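Local structure of trehalose-6-phosphate phosphatase (Candida albicans, 5DXF) at residues L508-T511 with V512-T516. The protein belongs to glycosyltransferase family 20 and, in its N-terminal part, has the two-lobed GT-B fold built on Rossmann-like domains. Residues are numbered along the deposited sequence; the frame is centred on the assembly and turned at random.
Sequences LSNT and VQNWT
The amide of Asn-510 meets Trp-515 obliquely, its plane 67° from that of the indole. They meet at a helix N-cap: Thr-511 caps helix 512-526 just after helix 493-509 ends. The contact of Asn-510 is with the root of the tryptophan side chain: OD1 of Asn-510 lies 3.5 Å from CB of Trp-515. The indole extends beyond the junction, toward the N-terminal lobe. Its ring meets Phe-227 edge-to-face and Trp-202 at a shallow angle, its NE1 bonds to the carbonyl of Leu-297, and ND2 of Asn-510 makes a weak hydrogen bond to Pro-298 O.

In the cap, OG1 of Thr-511 accepts from Asn-514 N at 2.8 Å, with a nearly straight N-H...O angle of 166°. The threonine hydroxyl sits between its own backbone N and carbonyl carbon (chi1 71°), which places it over the first turn. CB of Asn-514 lies beside the same OG1 as a consequence of the cap. The carbonyl O of Thr-511 takes Trp-515 N at 3.0 Å and starts the regular helical bonding.

The join is where the chain passes between the two lobes. As in many GT-B proteins, the last helix crosses back to the N-terminal lobe; here Val-512 and Thr-516 touch Ser-71 of helix 66-76. Gln-513 bends at chi2 and turns its amide back to the cap, while its NE2 bonds to Asp-302 OD1. On the other branch, OE1 of Gln-513 takes a weak hydrogen bond from Thr-511 OG1 at 3.2 Å.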
loop_
_atom_site.group_PDB
_atom_site.type_symbol
_atom_site.label_atom_id
_atom_site.label_comp_id
_atom_site.label_asym_id
_atom_site.label_seq_id
_atom_site.Cartn_x
_atom_site.Cartn_y
_atom_site.Cartn_z
ATOM N N LEU A 508 -8.536 -13.409 7.433
ATOM C CA LEU A 508 -7.839 -14.670 7.469
ATOM C C LEU A 508 -8.077 -15.441 6.182
ATOM O O LEU A 508 -7.295 -16.302 5.807
ATOM C CB LEU A 508 -8.267 -15.458 8.692
ATOM C CG LEU A 508 -7.367 -15.266 9.915
ATOM C CD1 LEU A 508 -7.739 -14.026 10.704
ATOM C CD2 LEU A 508 -7.385 -16.490 10.806
ATOM N N SER A 509 -9.179 -15.133 5.515
ATOM C CA SER A 509 -9.513 -15.756 4.247
ATOM C C SER A 509 -8.466 -15.481 3.188
ATOM O O SER A 509 -8.115 -16.358 2.414
ATOM C CB SER A 509 -10.850 -15.229 3.758
ATOM O OG SER A 509 -11.835 -16.228 3.832
ATOM N N ASN A 510 -7.965 -14.257 3.137
ATOM C CA ASN A 510 -6.887 -13.955 2.222
ATOM C C ASN A 510 -5.600 -13.653 2.972
ATOM O O ASN A 510 -5.441 -12.594 3.544
ATOM C CB ASN A 510 -7.291 -12.776 1.339
ATOM C CG ASN A 510 -6.343 -12.552 0.184
ATOM O OD1 ASN A 510 -5.916 -13.484 -0.477
ATOM N ND2 ASN A 510 -6.021 -11.298 -0.069
ATOM N N THR A 511 -4.663 -14.581 2.931
ATOM C CA THR A 511 -3.348 -14.346 3.504
ATOM C C THR A 511 -2.478 -13.800 2.392
ATOM O O THR A 511 -2.830 -13.936 1.214
ATOM C CB THR A 511 -2.734 -15.633 4.074
ATOM O OG1 THR A 511 -2.372 -16.492 2.988
ATOM C CG2 THR A 511 -3.738 -16.357 4.966
ATOM N N VAL A 512 -1.356 -13.176 2.739
ATOM C CA VAL A 512 -0.426 -12.755 1.693
ATOM C C VAL A 512 -0.033 -14.038 0.915
ATOM O O VAL A 512 -0.206 -14.093 -0.296
ATOM C CB VAL A 512 0.821 -11.983 2.248
ATOM C CG1 VAL A 512 1.753 -12.898 3.057
ATOM C CG2 VAL A 512 1.575 -11.279 1.100
ATOM N N GLN A 513 0.395 -15.086 1.628
ATOM C CA GLN A 513 0.878 -16.336 1.032
ATOM C C GLN A 513 -0.096 -16.916 -0.000
ATOM O O GLN A 513 0.292 -17.251 -1.132
ATOM C CB GLN A 513 1.172 -17.371 2.132
ATOM C CG GLN A 513 2.242 -16.932 3.137
ATOM C CD GLN A 513 1.671 -16.120 4.293
ATOM O OE1 GLN A 513 0.497 -15.745 4.286
ATOM N NE2 GLN A 513 2.499 -15.859 5.298
ATOM N N ASN A 514 -1.364 -16.999 0.375
ATOM C CA ASN A 514 -2.362 -17.548 -0.522
ATOM C C ASN A 514 -2.612 -16.616 -1.702
ATOM O O ASN A 514 -2.951 -17.076 -2.789
ATOM C CB ASN A 514 -3.676 -17.833 0.223
ATOM C CG ASN A 514 -4.780 -18.320 -0.705
ATOM O OD1 ASN A 514 -5.690 -17.568 -1.048
ATOM N ND2 ASN A 514 -4.700 -19.584 -1.116
ATOM N N TRP A 515 -2.571 -15.312 -1.458
ATOM C CA TRP A 515 -2.749 -14.345 -2.526
ATOM C C TRP A 515 -1.604 -14.470 -3.495
ATOM O O TRP A 515 -1.790 -14.502 -4.697
ATOM C CB TRP A 515 -2.820 -12.928 -1.958
ATOM C CG TRP A 515 -2.686 -11.822 -2.968
ATOM C CD1 TRP A 515 -3.691 -11.156 -3.581
ATOM C CD2 TRP A 515 -1.475 -11.247 -3.457
ATOM N NE1 TRP A 515 -3.191 -10.213 -4.428
ATOM C CE2 TRP A 515 -1.828 -10.247 -4.368
ATOM C CE3 TRP A 515 -0.125 -11.482 -3.212
ATOM C CZ2 TRP A 515 -0.884 -9.486 -5.034
ATOM C CZ3 TRP A 515 0.804 -10.734 -3.868
ATOM C CH2 TRP A 515 0.428 -9.744 -4.769
ATOM N N THR A 516 -0.403 -14.569 -2.959
ATOM C CA THR A 516 0.762 -14.689 -3.808
ATOM C C THR A 516 0.757 -16.002 -4.588
ATOM O O THR A 516 1.077 -16.034 -5.764
ATOM C CB THR A 516 2.091 -14.361 -3.073
ATOM O OG1 THR A 516 3.109 -15.293 -3.441
ATOM C CG2 THR A 516 1.925 -14.332 -1.560
#